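Local atomic coordinates of cytochrome B5 (Hadesarchaea archaeon YNP_N21, PDB entry 6NZX), a protein that binds a heme that is covalently linked to the protein and probably carries electrons, as cytochrome b5 domains do. Residues Y13-N26 with G40-T54. Sequence-based numbering, arbitrary orientation.
Sequences YNGKEGAPAYVAYN and GGKHHVLHDAGQDLT. With HEM (protoporphyrin IX containing Fe), chain B.
In this cytochrome b5 fold, the outer sheet strand 22-25 is flanked by the chain that leaves the heme-binding hairpin 42-48, and Ala24 and Asp52 form a single beta bridge. Gly50 N donates to Tyr22 O at 2.7 Å, almost in line with the carbonyl. Ala24 then bonds through both backbone groups: its N reaches Gln51 O, and Leu53 N donates to Ala24 O at 3.1 Å. Beyond the bridge Thr54 takes over, its OG1 accepting a nearly straight bond (178°) from Asn26 N at 2.9 Å while donating to the syn lone pair of Asp52 OD2. Thr54 N meets that same oxygen from above the carboxylate plane, closing an Asx turn. With OG1 beside its own backbone N (chi1 -60°), Thr54 can serve both neighbours, and its CA lies 3.6 Å from Tyr25 CD2. Without the hydroxyl, as with an alanine here, Asn26 N would probably lose its acceptor and Asp52 OD2 one of its two donors. At the other end Ala21 CB packs on Ala49 CB at 3.9 Å, and Gly41 CA points a C-H at Asn14 O. Segment 40-54 also carries the heme: His43 NE2 binds iron at 1.9 Å, with His62 as the second protein ligand, and His47 NE2 is covalently bonded to vinyl carbon CAB. Main-chain bonds and one shared hydroxyl thus tie the heme-bearing loop to the sheet.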
loop_
_atom_site.group_PDB
_atom_site.type_symbol
_atom_site.label_atom_id
_atom_site.label_comp_id
_atom_site.label_asym_id
_atom_site.label_seq_id
_atom_site.Cartn_x
_atom_site.Cartn_y
_atom_site.Cartn_z
ATOM N N TYR A 13 5.345 6.407 3.336
ATOM C CA TYR A 13 5.793 5.078 2.889
ATOM C C TYR A 13 5.390 4.912 1.421
ATOM O O TYR A 13 4.528 4.103 1.084
ATOM C CB TYR A 13 5.232 3.975 3.797
ATOM C CG TYR A 13 5.805 3.983 5.189
ATOM C CD1 TYR A 13 6.887 3.193 5.518
ATOM C CD2 TYR A 13 5.284 4.806 6.177
ATOM C CE1 TYR A 13 7.439 3.227 6.794
ATOM C CE2 TYR A 13 5.828 4.849 7.453
ATOM C CZ TYR A 13 6.913 4.056 7.766
ATOM O OH TYR A 13 7.477 4.104 9.016
ATOM N N ASN A 14 6.027 5.717 0.567
ATOM C CA ASN A 14 5.563 5.977 -0.784
ATOM C C ASN A 14 6.504 5.349 -1.811
ATOM O O ASN A 14 6.358 5.604 -2.998
ATOM C CB ASN A 14 5.409 7.476 -1.046
ATOM C CG ASN A 14 6.695 8.258 -0.884
ATOM O OD1 ASN A 14 7.766 7.692 -0.658
ATOM N ND2 ASN A 14 6.598 9.565 -1.001
ATOM N N GLY A 15 7.468 4.549 -1.347
ATOM C CA GLY A 15 8.324 3.786 -2.218
ATOM C C GLY A 15 9.394 4.627 -2.909
ATOM O O GLY A 15 10.172 4.078 -3.675
ATOM N N LYS A 16 9.466 5.934 -2.607
ATOM C CA LYS A 16 10.396 6.860 -3.273
ATOM C C LYS A 16 11.621 7.114 -2.391
ATOM O O LYS A 16 11.530 7.129 -1.169
ATOM C CB LYS A 16 9.703 8.191 -3.583
ATOM C CG LYS A 16 8.494 8.091 -4.499
ATOM C CD LYS A 16 8.161 9.403 -5.169
ATOM C CE LYS A 16 6.809 9.423 -5.845
ATOM N NZ LYS A 16 6.035 10.615 -5.429
ATOM N N GLU A 17 12.775 7.302 -3.041
ATOM C CA GLU A 17 14.007 7.772 -2.397
ATOM C C GLU A 17 14.403 6.835 -1.249
ATOM O O GLU A 17 14.893 7.290 -0.221
ATOM C CB GLU A 17 13.815 9.209 -1.904
ATOM C CG GLU A 17 13.379 10.160 -3.007
ATOM C CD GLU A 17 12.988 11.555 -2.545
ATOM O OE1 GLU A 17 13.863 12.279 -2.027
ATOM O OE2 GLU A 17 11.803 11.908 -2.699
ATOM N N GLY A 18 14.183 5.528 -1.442
ATOM C CA GLY A 18 14.605 4.496 -0.496
ATOM C C GLY A 18 13.566 4.187 0.574
ATOM O O GLY A 18 13.795 3.332 1.403
ATOM N N ALA A 19 12.444 4.912 0.591
ATOM C CA ALA A 19 11.367 4.677 1.582
ATOM C C ALA A 19 10.610 3.406 1.205
ATOM O O ALA A 19 10.455 3.107 0.023
ATOM C CB ALA A 19 10.437 5.861 1.633
ATOM N N PRO A 20 10.117 2.605 2.172
ATOM C CA PRO A 20 9.281 1.457 1.838
ATOM C C PRO A 20 7.980 1.909 1.167
ATOM O O PRO A 20 7.566 3.073 1.285
ATOM C CB PRO A 20 9.011 0.745 3.178
ATOM C CG PRO A 20 9.997 1.354 4.142
ATOM C CD PRO A 20 10.319 2.741 3.619
ATOM N N ALA A 21 7.368 0.975 0.444
ATOM C CA ALA A 21 6.085 1.172 -0.199
ATOM C C ALA A 21 5.037 0.351 0.570
ATOM O O ALA A 21 5.102 -0.896 0.643
ATOM C CB ALA A 21 6.178 0.802 -1.667
ATOM N N TYR A 22 4.124 1.075 1.212
ATOM C CA TYR A 22 3.043 0.497 2.017
ATOM C C TYR A 22 1.724 0.899 1.360
ATOM O O TYR A 22 1.620 1.985 0.811
ATOM C CB TYR A 22 3.003 1.075 3.431
ATOM C CG TYR A 22 4.056 0.625 4.411
ATOM C CD1 TYR A 22 5.088 -0.220 4.058
ATOM C CD2 TYR A 22 4.037 1.120 5.705
ATOM C CE1 TYR A 22 6.049 -0.601 4.981
ATOM C CE2 TYR A 22 4.980 0.736 6.647
ATOM C CZ TYR A 22 6.005 -0.109 6.270
ATOM O OH TYR A 22 6.940 -0.482 7.174
ATOM N N VAL A 23 0.722 0.032 1.436
ATOM C CA VAL A 23 -0.600 0.361 0.931
ATOM C C VAL A 23 -1.601 -0.073 1.990
ATOM O O VAL A 23 -1.402 -1.105 2.591
ATOM C CB VAL A 23 -0.895 -0.316 -0.423
ATOM C CG1 VAL A 23 -0.005 0.229 -1.519
ATOM C CG2 VAL A 23 -0.763 -1.836 -0.343
ATOM N N ALA A 24 -2.666 0.711 2.190
ATOM C CA ALA A 24 -3.699 0.314 3.147
ATOM C C ALA A 24 -4.902 -0.250 2.380
ATOM O O ALA A 24 -5.184 0.134 1.230
ATOM C CB ALA A 24 -4.071 1.452 4.061
ATOM N N TYR A 25 -5.548 -1.240 3.001
ATOM C CA TYR A 25 -6.758 -1.831 2.462
ATOM C C TYR A 25 -7.636 -2.289 3.625
ATOM O O TYR A 25 -7.214 -3.137 4.388
ATOM C CB TYR A 25 -6.459 -3.002 1.519
ATOM C CG TYR A 25 -7.719 -3.604 0.947
ATOM C CD1 TYR A 25 -8.204 -4.824 1.385
ATOM C CD2 TYR A 25 -8.483 -2.893 0.038
ATOM C CE1 TYR A 25 -9.396 -5.343 0.898
ATOM C CE2 TYR A 25 -9.683 -3.385 -0.446
ATOM C CZ TYR A 25 -10.139 -4.617 -0.017
ATOM O OH TYR A 25 -11.308 -5.114 -0.515
ATOM N N ASN A 26 -8.836 -1.696 3.743
ATOM C CA ASN A 26 -9.847 -2.123 4.728
ATOM C C ASN A 26 -9.266 -2.087 6.144
ATOM O O ASN A 26 -9.503 -3.026 6.911
ATOM C CB ASN A 26 -10.356 -3.548 4.453
ATOM C CG ASN A 26 -11.473 -3.588 3.443
ATOM O OD1 ASN A 26 -11.911 -2.544 2.952
ATOM N ND2 ASN A 26 -11.924 -4.785 3.106
ATOM N N GLY A 40 9.168 2.190 -6.859
ATOM C CA GLY A 40 8.978 3.614 -7.136
ATOM C C GLY A 40 7.708 4.149 -6.480
ATOM O O GLY A 40 7.459 5.355 -6.489
ATOM N N GLY A 41 6.891 3.246 -5.922
ATOM C CA GLY A 41 5.638 3.610 -5.244
ATOM C C GLY A 41 4.503 3.945 -6.202
ATOM O O GLY A 41 3.516 4.561 -5.800
ATOM N N LYS A 42 4.643 3.534 -7.467
ATOM C CA LYS A 42 3.594 3.658 -8.455
ATOM C C LYS A 42 3.148 2.243 -8.833
ATOM O O LYS A 42 3.988 1.305 -8.911
ATOM C CB LYS A 42 4.072 4.492 -9.653
ATOM C CG LYS A 42 4.138 5.999 -9.408
ATOM C CD LYS A 42 5.540 6.610 -9.403
ATOM C CE LYS A 42 5.522 8.125 -9.292
ATOM N NZ LYS A 42 6.847 8.732 -9.557
ATOM N N HIS A 43 1.826 2.092 -8.990
ATOM C CA HIS A 43 1.174 0.827 -9.359
ATOM C C HIS A 43 0.360 1.057 -10.640
ATOM O O HIS A 43 -0.743 1.588 -10.602
ATOM C CB HIS A 43 0.338 0.291 -8.179
ATOM C CG HIS A 43 -0.222 -1.079 -8.385
ATOM N ND1 HIS A 43 0.578 -2.181 -8.633
ATOM C CD2 HIS A 43 -1.491 -1.538 -8.324
ATOM C CE1 HIS A 43 -0.186 -3.251 -8.765
ATOM N NE2 HIS A 43 -1.467 -2.885 -8.582
ATOM N N HIS A 44 0.966 0.704 -11.776
ATOM C CA HIS A 44 0.300 0.684 -13.102
ATOM C C HIS A 44 -0.391 2.016 -13.380
ATOM O O HIS A 44 -1.553 2.037 -13.807
ATOM C CB HIS A 44 -0.635 -0.532 -13.216
ATOM C CG HIS A 44 0.113 -1.813 -13.055
ATOM N ND1 HIS A 44 1.086 -2.216 -13.955
ATOM C CD2 HIS A 44 0.112 -2.729 -12.063
ATOM C CE1 HIS A 44 1.625 -3.354 -13.542
ATOM N NE2 HIS A 44 1.050 -3.689 -12.373
ATOM N N VAL A 45 0.344 3.107 -13.112
ATOM C CA VAL A 45 0.040 4.469 -13.546
ATOM C C VAL A 45 -1.007 5.101 -12.619
ATOM O O VAL A 45 -0.830 6.230 -12.209
ATOM C CB VAL A 45 -0.387 4.553 -15.031
ATOM C CG1 VAL A 45 -0.686 5.984 -15.466
ATOM C CG2 VAL A 45 0.653 3.944 -15.961
ATOM N N LEU A 46 -2.068 4.362 -12.284
ATOM C CA LEU A 46 -3.262 4.929 -11.672
ATOM C C LEU A 46 -3.121 5.086 -10.148
ATOM O O LEU A 46 -3.860 5.873 -9.556
ATOM C CB LEU A 46 -4.435 4.000 -12.001
ATOM C CG LEU A 46 -4.920 4.017 -13.451
ATOM C CD1 LEU A 46 -6.196 3.203 -13.584
ATOM C CD2 LEU A 46 -5.164 5.444 -13.924
ATOM N N HIS A 47 -2.201 4.327 -9.525
ATOM C CA HIS A 47 -2.190 4.124 -8.070
ATOM C C HIS A 47 -0.836 4.529 -7.462
ATOM O O HIS A 47 0.243 4.297 -8.034
ATOM C CB HIS A 47 -2.573 2.674 -7.723
ATOM C CG HIS A 47 -3.756 2.170 -8.488
ATOM N ND1 HIS A 47 -5.031 2.632 -8.245
ATOM C CD2 HIS A 47 -3.855 1.281 -9.499
ATOM C CE1 HIS A 47 -5.879 2.039 -9.058
ATOM N NE2 HIS A 47 -5.181 1.182 -9.850
ATOM N N ASP A 48 -0.922 5.130 -6.271
ATOM C CA ASP A 48 0.227 5.586 -5.516
ATOM C C ASP A 48 0.315 4.777 -4.223
ATOM O O ASP A 48 -0.702 4.526 -3.567
ATOM C CB ASP A 48 0.129 7.088 -5.267
ATOM C CG ASP A 48 0.174 7.884 -6.559
ATOM O OD1 ASP A 48 -0.790 8.646 -6.828
ATOM O OD2 ASP A 48 1.155 7.705 -7.306
ATOM N N ALA A 49 1.535 4.336 -3.901
ATOM C CA ALA A 49 1.836 3.755 -2.612
ATOM C C ALA A 49 1.643 4.844 -1.562
ATOM O O ALA A 49 1.625 6.031 -1.900
ATOM C CB ALA A 49 3.227 3.179 -2.588
ATOM N N GLY A 50 1.429 4.421 -0.314
ATOM C CA GLY A 50 1.340 5.337 0.787
ATOM C C GLY A 50 -0.061 5.862 0.988
ATOM O O GLY A 50 -0.237 6.887 1.632
ATOM N N GLN A 51 -1.063 5.148 0.451
ATOM C CA GLN A 51 -2.439 5.578 0.517
ATOM C C GLN A 51 -3.347 4.410 0.905
ATOM O O GLN A 51 -3.026 3.233 0.733
ATOM C CB GLN A 51 -2.901 6.171 -0.815
ATOM C CG GLN A 51 -2.247 7.504 -1.145
ATOM C CD GLN A 51 -2.640 7.996 -2.514
ATOM O OE1 GLN A 51 -3.189 7.257 -3.327
ATOM N NE2 GLN A 51 -2.338 9.256 -2.781
ATOM N N ASP A 52 -4.517 4.773 1.427
ATOM C CA ASP A 52 -5.616 3.861 1.547
ATOM C C ASP A 52 -6.318 3.752 0.182
ATOM O O ASP A 52 -6.931 4.705 -0.293
ATOM C CB ASP A 52 -6.563 4.320 2.645
ATOM C CG ASP A 52 -7.798 3.451 2.779
ATOM O OD1 ASP A 52 -8.729 3.899 3.412
ATOM O OD2 ASP A 52 -7.812 2.365 2.219
ATOM N N LEU A 53 -6.228 2.570 -0.422
ATOM C CA LEU A 53 -6.714 2.338 -1.747
ATOM C C LEU A 53 -7.905 1.369 -1.718
ATOM O O LEU A 53 -8.174 0.643 -2.709
ATOM C CB LEU A 53 -5.538 1.804 -2.571
ATOM C CG LEU A 53 -4.336 2.745 -2.715
ATOM C CD1 LEU A 53 -3.284 2.128 -3.616
ATOM C CD2 LEU A 53 -4.756 4.096 -3.261
ATOM N N THR A 54 -8.641 1.369 -0.597
ATOM C CA THR A 54 -9.768 0.484 -0.406
ATOM C C THR A 54 -10.754 0.649 -1.577
ATOM O O THR A 54 -11.098 -0.325 -2.236
ATOM C CB THR A 54 -10.453 0.736 0.946
ATOM O OG1 THR A 54 -9.526 0.523 2.007
ATOM C CG2 THR A 54 -11.654 -0.150 1.176
HETATM C CHA HEM B . -0.991 -6.945 -8.851
HETATM C CHB HEM B . -3.093 -3.749 -11.975
HETATM C CHC HEM B . -4.986 -1.355 -8.147
HETATM C CHD HEM B . -2.618 -4.338 -5.113
HETATM C C1A HEM B . -1.462 -6.290 -10.067
HETATM C C2A HEM B . -1.096 -6.845 -11.379
HETATM C C3A HEM B . -1.742 -5.868 -12.294
HETATM C C4A HEM B . -2.362 -4.933 -11.452
HETATM C CMA HEM B . -1.700 -5.926 -13.803
HETATM C CAA HEM B . -0.292 -8.106 -11.652
HETATM C CBA HEM B . -1.181 -9.361 -11.478
HETATM C CGA HEM B . -0.590 -10.443 -10.563
HETATM O O1A HEM B . -1.375 -11.127 -9.860
HETATM O O2A HEM B . 0.651 -10.651 -10.527
HETATM C C1B HEM B . -3.804 -2.717 -11.199
HETATM C C2B HEM B . -4.524 -1.676 -11.797
HETATM C C3B HEM B . -5.122 -0.941 -10.660
HETATM C C4B HEM B . -4.637 -1.730 -9.521
HETATM C CMB HEM B . -4.689 -1.323 -13.256
HETATM C CAB HEM B . -5.948 0.339 -10.557
HETATM C CBB HEM B . -7.379 0.196 -11.053
HETATM C C1C HEM B . -4.541 -1.987 -6.917
HETATM C C2C HEM B . -4.917 -1.459 -5.698
HETATM C C3C HEM B . -4.184 -2.320 -4.743
HETATM C C4C HEM B . -3.483 -3.274 -5.613
HETATM C CMC HEM B . -5.825 -0.280 -5.519
HETATM C CAC HEM B . -4.168 -2.377 -3.253
HETATM C CBC HEM B . -5.030 -1.727 -2.499
HETATM C C1D HEM B . -1.909 -5.354 -5.893
HETATM C C2D HEM B . -1.142 -6.337 -5.274
HETATM C C3D HEM B . -0.654 -7.149 -6.384
HETATM C C4D HEM B . -1.207 -6.488 -7.486
HETATM C CMD HEM B . -0.902 -6.550 -3.804
HETATM C CAD HEM B . 0.246 -8.378 -6.328
HETATM C CBD HEM B . 1.698 -7.884 -6.387
HETATM C CGD HEM B . 2.709 -9.004 -6.463
HETATM O O1D HEM B . 3.926 -8.723 -6.536
HETATM O O2D HEM B . 2.322 -10.192 -6.451
HETATM N NA HEM B . -2.177 -5.160 -10.129
HETATM N NB HEM B . -3.870 -2.768 -9.849
HETATM N NC HEM B . -3.707 -3.019 -6.910
HETATM N ND HEM B . -1.968 -5.414 -7.225
HETATM FE FE HEM B . -2.951 -4.091 -8.522
#